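Local coordinates for fructooligosaccharide ABC transporter substrate-binding protein FusA (Streptococcus pneumoniae, PDB 5G5Y), which binds short- and long-chain fructooligosaccharides, preferring tetrasaccharides and larger, as the solute-binding component of the FusABC-MsmK import complex, at residues I116-E124 with G304-I312; Y330-G341 with R375-I386. One frame throughout, in Å; residues are numbered along the deposited sequence.

Contact 1 of 2, residues I116-E124 with G304-I312. With ZN (zinc ion), chain J.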
loop_
_atom_site.group_PDB
_atom_site.type_symbol
_atom_site.label_atom_id
_atom_site.label_comp_id
_atom_site.label_asym_id
_atom_site.label_seq_id
_atom_site.Cartn_x
_atom_site.Cartn_y
_atom_site.Cartn_z
ATOM N N ILE A 116 11.697 15.596 -14.193
ATOM C CA ILE A 116 11.311 14.210 -13.860
ATOM C C ILE A 116 12.606 13.404 -13.876
ATOM O O ILE A 116 13.390 13.527 -14.836
ATOM C CB ILE A 116 10.276 13.670 -14.868
ATOM C CG1 ILE A 116 8.997 14.499 -14.764
ATOM C CG2 ILE A 116 9.980 12.193 -14.634
ATOM C CD1 ILE A 116 7.994 14.237 -15.863
ATOM N N TYR A 117 12.865 12.631 -12.809
ATOM C CA TYR A 117 14.107 11.859 -12.677
ATOM C C TYR A 117 13.956 10.351 -12.745
ATOM O O TYR A 117 14.954 9.650 -12.673
ATOM C CB TYR A 117 14.798 12.226 -11.362
ATOM C CG TYR A 117 15.263 13.660 -11.330
ATOM C CD1 TYR A 117 16.342 14.071 -12.106
ATOM C CD2 TYR A 117 14.636 14.609 -10.534
ATOM C CE1 TYR A 117 16.797 15.384 -12.083
ATOM C CE2 TYR A 117 15.102 15.937 -10.488
ATOM C CZ TYR A 117 16.183 16.310 -11.269
ATOM O OH TYR A 117 16.635 17.634 -11.287
ATOM N N SER A 118 12.731 9.842 -12.853
ATOM C CA SER A 118 12.523 8.413 -12.756
ATOM C C SER A 118 11.227 8.031 -13.410
ATOM O O SER A 118 10.369 8.884 -13.628
ATOM C CB SER A 118 12.560 7.932 -11.282
ATOM O OG SER A 118 11.502 8.436 -10.513
ATOM N N PHE A 119 11.090 6.757 -13.723
ATOM C CA PHE A 119 9.870 6.243 -14.323
ATOM C C PHE A 119 9.119 5.363 -13.316
ATOM O O PHE A 119 9.716 4.470 -12.711
ATOM C CB PHE A 119 10.207 5.431 -15.562
ATOM C CG PHE A 119 10.902 6.225 -16.629
ATOM C CD1 PHE A 119 10.166 6.941 -17.559
ATOM C CD2 PHE A 119 12.276 6.264 -16.716
ATOM C CE1 PHE A 119 10.789 7.687 -18.556
ATOM C CE2 PHE A 119 12.911 7.000 -17.735
ATOM C CZ PHE A 119 12.167 7.702 -18.645
ATOM N N PRO A 120 7.795 5.582 -13.170
ATOM C CA PRO A 120 7.078 4.998 -12.077
ATOM C C PRO A 120 6.524 3.605 -12.360
ATOM O O PRO A 120 6.421 3.146 -13.530
ATOM C CB PRO A 120 5.913 5.967 -11.870
ATOM C CG PRO A 120 5.631 6.436 -13.235
ATOM C CD PRO A 120 6.986 6.627 -13.839
ATOM N N TRP A 121 6.231 2.934 -11.265
ATOM C CA TRP A 121 5.281 1.804 -11.234
ATOM C C TRP A 121 3.914 2.360 -10.838
ATOM O O TRP A 121 3.786 3.018 -9.795
ATOM C CB TRP A 121 5.751 0.748 -10.231
ATOM C CG TRP A 121 4.773 -0.340 -9.871
ATOM C CD1 TRP A 121 4.551 -1.504 -10.561
ATOM C CD2 TRP A 121 3.962 -0.413 -8.681
ATOM N NE1 TRP A 121 3.637 -2.286 -9.874
ATOM C CE2 TRP A 121 3.281 -1.648 -8.714
ATOM C CE3 TRP A 121 3.786 0.428 -7.571
ATOM C CZ2 TRP A 121 2.406 -2.038 -7.709
ATOM C CZ3 TRP A 121 2.911 0.043 -6.574
ATOM C CH2 TRP A 121 2.210 -1.162 -6.660
ATOM N N ILE A 122 2.903 2.060 -11.654
ATOM C CA ILE A 122 1.524 2.419 -11.400
ATOM C C ILE A 122 0.683 1.142 -11.468
ATOM O O ILE A 122 0.681 0.440 -12.496
ATOM C CB ILE A 122 0.993 3.437 -12.438
ATOM C CG1 ILE A 122 1.767 4.780 -12.380
ATOM C CG2 ILE A 122 -0.484 3.693 -12.202
ATOM C CD1 ILE A 122 1.642 5.643 -13.631
ATOM N N GLU A 123 -0.037 0.856 -10.389
ATOM C CA GLU A 123 -0.971 -0.278 -10.344
ATOM C C GLU A 123 -2.277 0.171 -9.730
ATOM O O GLU A 123 -2.409 0.239 -8.484
ATOM C CB GLU A 123 -0.392 -1.444 -9.547
ATOM C CG GLU A 123 -1.204 -2.730 -9.548
ATOM C CD GLU A 123 -0.700 -3.744 -8.514
ATOM O OE1 GLU A 123 -1.038 -3.596 -7.313
ATOM O OE2 GLU A 123 0.062 -4.678 -8.869
ATOM N N GLU A 124 -3.266 0.451 -10.574
ATOM C CA GLU A 124 -4.599 0.810 -10.081
ATOM C C GLU A 124 -5.439 -0.455 -9.914
ATOM O O GLU A 124 -5.581 -1.239 -10.859
ATOM C CB GLU A 124 -5.273 1.766 -11.051
ATOM C CG GLU A 124 -4.494 3.072 -11.180
ATOM C CD GLU A 124 -5.258 4.099 -12.005
ATOM O OE1 GLU A 124 -6.223 3.675 -12.686
ATOM O OE2 GLU A 124 -4.884 5.299 -11.966
ATOM N N GLY A 304 -1.288 2.672 -5.279
ATOM C CA GLY A 304 -0.460 1.762 -6.080
ATOM C C GLY A 304 0.462 2.584 -6.962
ATOM O O GLY A 304 0.223 2.769 -8.165
ATOM N N PHE A 305 1.484 3.140 -6.341
ATOM C CA PHE A 305 2.386 4.074 -7.015
ATOM C C PHE A 305 3.748 4.030 -6.398
ATOM O O PHE A 305 3.886 4.061 -5.169
ATOM C CB PHE A 305 1.842 5.495 -6.970
ATOM C CG PHE A 305 2.729 6.510 -7.646
ATOM C CD1 PHE A 305 2.772 6.621 -9.036
ATOM C CD2 PHE A 305 3.557 7.341 -6.873
ATOM C CE1 PHE A 305 3.560 7.606 -9.634
ATOM C CE2 PHE A 305 4.372 8.275 -7.473
ATOM C CZ PHE A 305 4.384 8.392 -8.863
ATOM N N ALA A 306 4.753 3.869 -7.230
ATOM C CA ALA A 306 6.141 4.058 -6.788
ATOM C C ALA A 306 6.819 4.923 -7.767
ATOM O O ALA A 306 6.818 4.618 -8.963
ATOM C CB ALA A 306 6.847 2.720 -6.659
ATOM N N ARG A 307 7.414 6.016 -7.278
ATOM C CA ARG A 307 7.963 7.036 -8.136
ATOM C C ARG A 307 9.090 6.526 -9.047
ATOM O O ARG A 307 9.208 6.972 -10.191
ATOM C CB ARG A 307 8.527 8.208 -7.304
ATOM C CG ARG A 307 8.306 9.534 -7.979
ATOM C CD ARG A 307 8.705 10.733 -7.142
ATOM N NE ARG A 307 8.363 10.643 -5.723
ATOM C CZ ARG A 307 7.198 10.971 -5.166
ATOM N NH1 ARG A 307 6.187 11.420 -5.895
ATOM N NH2 ARG A 307 7.057 10.833 -3.832
ATOM N N ASP A 308 9.899 5.602 -8.523
ATOM C CA ASP A 308 11.081 5.125 -9.215
ATOM C C ASP A 308 11.167 3.614 -9.326
ATOM O O ASP A 308 11.472 2.907 -8.356
ATOM C CB ASP A 308 12.328 5.674 -8.526
ATOM C CG ASP A 308 13.591 5.026 -9.004
ATOM O OD1 ASP A 308 13.686 4.589 -10.201
ATOM O OD2 ASP A 308 14.514 4.971 -8.162
ATOM N N LYS A 309 10.884 3.118 -10.511
ATOM C CA LYS A 309 11.280 1.790 -10.890
ATOM C C LYS A 309 12.260 1.770 -12.059
ATOM O O LYS A 309 12.526 0.697 -12.598
ATOM C CB LYS A 309 10.062 0.931 -11.192
ATOM C CG LYS A 309 9.248 0.545 -9.997
ATOM C CD LYS A 309 9.968 -0.268 -8.939
ATOM C CE LYS A 309 9.032 -0.499 -7.774
ATOM N NZ LYS A 309 9.471 -1.665 -6.993
ATOM N N MET A 310 12.767 2.930 -12.465
ATOM C CA MET A 310 13.864 3.010 -13.443
ATOM C C MET A 310 14.407 4.399 -13.476
ATOM O O MET A 310 13.636 5.336 -13.516
ATOM C CB MET A 310 13.406 2.673 -14.847
ATOM C CG MET A 310 14.535 2.432 -15.835
ATOM S SD MET A 310 14.180 0.963 -16.785
ATOM C CE MET A 310 15.567 0.925 -17.948
ATOM N N VAL A 311 15.736 4.529 -13.428
ATOM C CA VAL A 311 16.442 5.781 -13.649
ATOM C C VAL A 311 17.477 5.585 -14.779
ATOM O O VAL A 311 17.920 4.479 -15.048
ATOM C CB VAL A 311 17.154 6.291 -12.401
ATOM C CG1 VAL A 311 16.169 6.673 -11.302
ATOM C CG2 VAL A 311 18.159 5.284 -11.855
ATOM N N ILE A 312 17.840 6.672 -15.436
ATOM C CA ILE A 312 18.809 6.630 -16.511
ATOM C C ILE A 312 20.054 7.351 -16.003
ATOM O O ILE A 312 19.965 8.489 -15.491
ATOM C CB ILE A 312 18.245 7.298 -17.760
ATOM C CG1 ILE A 312 17.093 6.447 -18.328
ATOM C CG2 ILE A 312 19.373 7.519 -18.796
ATOM C CD1 ILE A 312 16.424 7.079 -19.549
HETATM ZN ZN ZN J . -7.821 4.999 -13.181
HETATM O O HOH W 1 16.973 9.236 -14.666
HETATM O O HOH W 2 8.517 9.283 -11.524
HETATM O O HOH W 3 -8.424 4.271 -15.305
#
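Five backbone hydrogen bonds join Phe119, Trp121 and Glu123 to the antiparallel run 304-312. Trp121 and Ala306 form a hydrogen-bonded pair, with Ala306 N to Trp121 O at 2.9 Å and 165°; Ile122 and Phe305 form the non-hydrogen-bonded pair beside it. The pattern then breaks in a classic beta bulge: Lys309 and Met310 both face Phe119, whose O accepts from Lys309 N (2.8 Å) while its N donates to Met310 O (2.9 Å).

Among side-chain polar bonds, Ser118 OG donates to Arg307 O at 2.7 Å, arriving from above the carbonyl plane. A water also donates to Arg307 O and to Ser118 O, so two donors grip that carbonyl at the turn.

Apolar contacts lie on both sheet faces. With CG anti to the backbone N (chi1 168°), the Trp121 indole runs along Gly304-Ala306, its CE3 3.9 Å from Ala306 CB. On the face of Ile122, the Phe305 ring meets Ile122 CG1 at its edge, and its CE1 lies 3.6 Å from Pro120 CB.

Glu124 OE1 binds zinc at 2.1 Å, with Asp127 as another ligand. The backbone bonds probably limit movement of the main chain at the substrate-binding residues Glu123 and Lys309.

Contact 2 of 2, residues Y330-G341 with R375-I386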
loop_
_atom_site.group_PDB
_atom_site.type_symbol
_atom_site.label_atom_id
_atom_site.label_comp_id
_atom_site.label_asym_id
_atom_site.label_seq_id
_atom_site.Cartn_x
_atom_site.Cartn_y
_atom_site.Cartn_z
ATOM N N TYR A 330 5.455 0.270 -20.996
ATOM C CA TYR A 330 4.195 0.959 -20.741
ATOM C C TYR A 330 3.065 0.641 -21.726
ATOM O O TYR A 330 1.948 1.107 -21.536
ATOM C CB TYR A 330 4.426 2.480 -20.683
ATOM C CG TYR A 330 5.107 2.933 -19.436
ATOM C CD1 TYR A 330 4.438 2.913 -18.195
ATOM C CD2 TYR A 330 6.409 3.399 -19.462
ATOM C CE1 TYR A 330 5.073 3.327 -17.031
ATOM C CE2 TYR A 330 7.051 3.851 -18.299
ATOM C CZ TYR A 330 6.370 3.810 -17.083
ATOM O OH TYR A 330 7.007 4.234 -15.934
ATOM N N ALA A 331 3.333 -0.143 -22.789
ATOM C CA ALA A 331 2.239 -0.728 -23.575
ATOM C C ALA A 331 1.395 -1.578 -22.609
ATOM O O ALA A 331 1.957 -2.353 -21.819
ATOM C CB ALA A 331 2.773 -1.580 -24.738
ATOM N N PRO A 332 0.066 -1.412 -22.619
ATOM C CA PRO A 332 -0.811 -2.068 -21.612
ATOM C C PRO A 332 -0.580 -3.587 -21.408
ATOM O O PRO A 332 -0.419 -4.046 -20.272
ATOM C CB PRO A 332 -2.206 -1.805 -22.162
ATOM C CG PRO A 332 -2.048 -0.496 -22.859
ATOM C CD PRO A 332 -0.712 -0.539 -23.523
ATOM N N LEU A 333 -0.532 -4.362 -22.501
ATOM C CA LEU A 333 -0.292 -5.827 -22.362
ATOM C C LEU A 333 1.083 -6.142 -21.769
ATOM O O LEU A 333 1.264 -7.135 -21.041
ATOM C CB LEU A 333 -0.450 -6.558 -23.695
ATOM C CG LEU A 333 -1.865 -7.042 -24.050
ATOM C CD1 LEU A 333 -1.846 -7.510 -25.506
ATOM C CD2 LEU A 333 -2.366 -8.173 -23.165
ATOM N N GLN A 334 2.054 -5.286 -22.063
ATOM C CA GLN A 334 3.374 -5.474 -21.556
ATOM C C GLN A 334 3.410 -5.114 -20.066
ATOM O O GLN A 334 4.025 -5.839 -19.298
ATOM C CB GLN A 334 4.385 -4.620 -22.320
ATOM C CG GLN A 334 5.828 -5.048 -22.053
ATOM C CD GLN A 334 6.161 -6.392 -22.686
ATOM O OE1 GLN A 334 5.996 -6.571 -23.875
ATOM N NE2 GLN A 334 6.578 -7.344 -21.881
ATOM N N SER A 335 2.826 -3.967 -19.685
ATOM C CA SER A 335 2.742 -3.601 -18.274
ATOM C C SER A 335 2.113 -4.703 -17.410
ATOM O O SER A 335 2.601 -5.012 -16.325
ATOM C CB SER A 335 2.002 -2.284 -18.090
ATOM O OG SER A 335 2.763 -1.205 -18.546
ATOM N N VAL A 336 1.024 -5.296 -17.898
ATOM C CA VAL A 336 0.332 -6.285 -17.132
ATOM C C VAL A 336 1.259 -7.494 -16.906
ATOM O O VAL A 336 1.424 -7.937 -15.781
ATOM C CB VAL A 336 -1.000 -6.697 -17.795
ATOM C CG1 VAL A 336 -1.584 -7.950 -17.177
ATOM C CG2 VAL A 336 -1.994 -5.530 -17.763
ATOM N N GLN A 337 1.883 -7.997 -17.968
ATOM C CA GLN A 337 2.777 -9.162 -17.829
ATOM C C GLN A 337 3.998 -8.843 -16.984
ATOM O O GLN A 337 4.375 -9.634 -16.088
ATOM C CB GLN A 337 3.225 -9.645 -19.201
ATOM C CG GLN A 337 2.118 -10.196 -20.050
ATOM C CD GLN A 337 2.612 -10.512 -21.438
ATOM O OE1 GLN A 337 3.258 -11.522 -21.627
ATOM N NE2 GLN A 337 2.312 -9.636 -22.409
ATOM N N ASN A 338 4.599 -7.670 -17.201
ATOM C CA ASN A 338 5.784 -7.313 -16.413
ATOM C C ASN A 338 5.497 -7.329 -14.911
ATOM O O ASN A 338 6.334 -7.745 -14.106
ATOM C CB ASN A 338 6.347 -5.951 -16.816
ATOM C CG ASN A 338 6.989 -5.969 -18.200
ATOM O OD1 ASN A 338 7.005 -6.994 -18.892
ATOM N ND2 ASN A 338 7.483 -4.813 -18.622
ATOM N N ASN A 339 4.292 -6.912 -14.565
ATOM C CA ASN A 339 3.857 -6.829 -13.176
ATOM C C ASN A 339 3.555 -8.220 -12.593
ATOM O O ASN A 339 3.847 -8.472 -11.434
ATOM C CB ASN A 339 2.590 -5.979 -13.093
ATOM C CG ASN A 339 2.274 -5.495 -11.668
ATOM O OD1 ASN A 339 3.136 -4.960 -10.983
ATOM N ND2 ASN A 339 1.032 -5.647 -11.247
ATOM N N TRP A 340 2.898 -9.072 -13.375
ATOM C CA TRP A 340 2.250 -10.268 -12.826
ATOM C C TRP A 340 2.696 -11.636 -13.355
ATOM O O TRP A 340 2.448 -12.639 -12.673
ATOM C CB TRP A 340 0.721 -10.153 -12.959
ATOM C CG TRP A 340 0.049 -9.309 -11.939
ATOM C CD1 TRP A 340 0.320 -9.265 -10.583
ATOM C CD2 TRP A 340 -1.070 -8.439 -12.143
ATOM N NE1 TRP A 340 -0.545 -8.376 -9.945
ATOM C CE2 TRP A 340 -1.413 -7.868 -10.873
ATOM C CE3 TRP A 340 -1.803 -8.057 -13.261
ATOM C CZ2 TRP A 340 -2.434 -6.920 -10.723
ATOM C CZ3 TRP A 340 -2.851 -7.137 -13.090
ATOM C CH2 TRP A 340 -3.145 -6.588 -11.836
ATOM N N GLY A 341 3.256 -11.697 -14.566
ATOM C CA GLY A 341 3.650 -12.965 -15.177
ATOM C C GLY A 341 3.292 -13.048 -16.633
ATOM O O GLY A 341 2.972 -12.042 -17.252
ATOM N N ARG A 375 4.856 -16.127 -9.738
ATOM C CA ARG A 375 4.932 -14.696 -10.070
ATOM C C ARG A 375 6.401 -14.226 -9.967
ATOM O O ARG A 375 6.943 -13.604 -10.893
ATOM C CB ARG A 375 4.044 -13.861 -9.173
ATOM C CG ARG A 375 4.156 -12.384 -9.500
ATOM C CD ARG A 375 3.416 -11.496 -8.511
ATOM N NE ARG A 375 3.547 -10.084 -8.912
ATOM C CZ ARG A 375 2.960 -9.055 -8.288
ATOM N NH1 ARG A 375 2.187 -9.261 -7.234
ATOM N NH2 ARG A 375 3.128 -7.812 -8.727
ATOM N N GLN A 376 7.040 -14.559 -8.855
ATOM C CA GLN A 376 8.448 -14.197 -8.633
ATOM C C GLN A 376 9.389 -14.755 -9.683
ATOM O O GLN A 376 10.385 -14.128 -9.989
ATOM C CB GLN A 376 8.931 -14.674 -7.274
ATOM C CG GLN A 376 8.517 -13.860 -6.091
ATOM C CD GLN A 376 8.784 -14.683 -4.850
ATOM O OE1 GLN A 376 9.939 -14.805 -4.433
ATOM N NE2 GLN A 376 7.743 -15.361 -4.329
ATOM N N LYS A 377 9.084 -15.951 -10.194
ATOM C CA LYS A 377 9.894 -16.579 -11.222
ATOM C C LYS A 377 9.742 -15.982 -12.610
ATOM O O LYS A 377 10.662 -16.123 -13.422
ATOM C CB LYS A 377 9.606 -18.088 -11.305
ATOM C CG LYS A 377 9.995 -18.889 -10.081
ATOM C CD LYS A 377 9.617 -20.352 -10.345
ATOM C CE LYS A 377 9.822 -21.271 -9.168
ATOM N NZ LYS A 377 9.169 -22.583 -9.442
ATOM N N THR A 378 8.603 -15.318 -12.882
ATOM C CA THR A 378 8.198 -14.956 -14.256
ATOM C C THR A 378 7.938 -13.462 -14.511
ATOM O O THR A 378 8.011 -13.037 -15.658
ATOM C CB THR A 378 6.978 -15.798 -14.723
ATOM O OG1 THR A 378 5.802 -15.528 -13.942
ATOM C CG2 THR A 378 7.317 -17.331 -14.629
ATOM N N GLU A 379 7.594 -12.702 -13.469
ATOM C CA GLU A 379 7.440 -11.250 -13.564
ATOM C C GLU A 379 8.797 -10.588 -13.809
ATOM O O GLU A 379 9.860 -11.181 -13.569
ATOM C CB GLU A 379 6.852 -10.657 -12.253
ATOM C CG GLU A 379 7.876 -10.571 -11.121
ATOM C CD GLU A 379 7.277 -10.285 -9.736
ATOM O OE1 GLU A 379 6.259 -9.576 -9.643
ATOM O OE2 GLU A 379 7.832 -10.782 -8.724
ATOM N N VAL A 380 8.780 -9.330 -14.234
ATOM C CA VAL A 380 10.018 -8.582 -14.339
ATOM C C VAL A 380 10.078 -7.303 -13.530
ATOM O O VAL A 380 11.175 -6.760 -13.357
ATOM C CB VAL A 380 10.407 -8.280 -15.821
ATOM C CG1 VAL A 380 10.294 -9.544 -16.703
ATOM C CG2 VAL A 380 9.557 -7.223 -16.403
ATOM N N GLY A 381 8.945 -6.792 -13.057
ATOM C CA GLY A 381 8.938 -5.539 -12.304
ATOM C C GLY A 381 9.276 -4.402 -13.231
ATOM O O GLY A 381 8.906 -4.422 -14.410
ATOM N N GLY A 382 10.008 -3.425 -12.711
ATOM C CA GLY A 382 10.395 -2.281 -13.474
ATOM C C GLY A 382 9.265 -1.288 -13.694
ATOM O O GLY A 382 8.182 -1.407 -13.088
ATOM N N PRO A 383 9.499 -0.315 -14.596
ATOM C CA PRO A 383 8.513 0.741 -14.837
ATOM C C PRO A 383 7.343 0.202 -15.667
ATOM O O PRO A 383 7.545 -0.511 -16.675
ATOM C CB PRO A 383 9.324 1.783 -15.602
ATOM C CG PRO A 383 10.281 0.960 -16.406
ATOM C CD PRO A 383 10.638 -0.220 -15.531
ATOM N N LEU A 384 6.122 0.537 -15.263
ATOM C CA LEU A 384 4.930 0.023 -15.894
ATOM C C LEU A 384 3.696 0.728 -15.358
ATOM O O LEU A 384 3.733 1.418 -14.296
ATOM C CB LEU A 384 4.814 -1.519 -15.667
ATOM C CG LEU A 384 4.589 -2.023 -14.223
ATOM C CD1 LEU A 384 3.121 -2.026 -13.840
ATOM C CD2 LEU A 384 5.203 -3.435 -14.023
ATOM N N ALA A 385 2.596 0.554 -16.081
ATOM C CA ALA A 385 1.320 1.085 -15.657
ATOM C C ALA A 385 0.156 0.195 -15.997
ATOM O O ALA A 385 -0.009 -0.204 -17.150
ATOM C CB ALA A 385 1.062 2.453 -16.237
ATOM N N ILE A 386 -0.643 -0.075 -14.965
ATOM C CA ILE A 386 -1.941 -0.752 -15.088
ATOM C C ILE A 386 -3.002 0.192 -14.537
ATOM O O ILE A 386 -3.008 0.532 -13.335
ATOM C CB ILE A 386 -1.975 -2.081 -14.344
ATOM C CG1 ILE A 386 -0.812 -2.970 -14.820
ATOM C CG2 ILE A 386 -3.291 -2.816 -14.579
ATOM C CD1 ILE A 386 -0.583 -4.197 -13.968
HETATM O O HOH W 4 0.090 0.590 -19.610
HETATM O O HOH W 5 8.455 -3.027 -16.578
#
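Tyr330 opens a helix-on-strand packing in which helix 332-340 crosses strand 384-386 at -101°, the axes 7.0 Å apart, and its C-terminal end meets the end of helix 370-378. The phenol ring lies along Pro383-Ala385: Ala385 CB sits at its edge, and OH comes 3.4 Å from Pro383 CB while probably hydrogen-bonding to Pro120 O. Ser335 OG, beside its own backbone N (chi1 -71°), accepts a nearly straight bond from Ala385 N, 3.0 Å and 173°; Gln329 O is its other partner. The Val336 and Ile386 side chains cross at about a right angle, CG2 meeting CG1.

At Asn338 the helix holds the turn after helix 370-378: its O accepts from both Val380 N, in the carbonyl plane on a lone pair, and Gly381 N, from above that plane. Asn338 ND2 hydrogen-bonds to Gln329 OE1 and donates to a water that donates to Gly381 O and Pro383 O.

Asn339 O takes Arg375 NH2 at 2.9 Å and, weakly, Arg375 NE, which also salt-bridges Glu379 OE1. The Asn339 amide takes Trp121 NE1 on OD1 and donates from ND2 to Glu123 OE2. The ring of Trp340, like Arg375 and Glu379 a substrate-binding residue, meets Ile386 CD1 in a CH-pi contact over its six-membered part, 4.2 Å from the centroid; Trp340 CD1 lies over the centre of the Arg375 guanidinium, planes steeply inclined, CZ 3.5 Å away.

Contact 1 closes before contact 2 opens along the chain, yet their centres lie only 13 Å apart, on the same side of the chain's centre. They share a three-stranded mixed sheet in which 121-123 is the middle strand, antiparallel to 305-306 and parallel to 384-386; contact 1 therefore covers one of its strand pairings, and contact 2 packs helix 332-340 against its other outer strand. Besides the polar links that Tyr330 and Asn339 make to segment 116-124, the two contacts pack directly where Lys309 CB lies 3.4 Å from Gly382 C. Together they gather Glu123, Lys309, Trp340, Arg375 and Glu379, five of the substrate-binding residues, from segments distant in sequence.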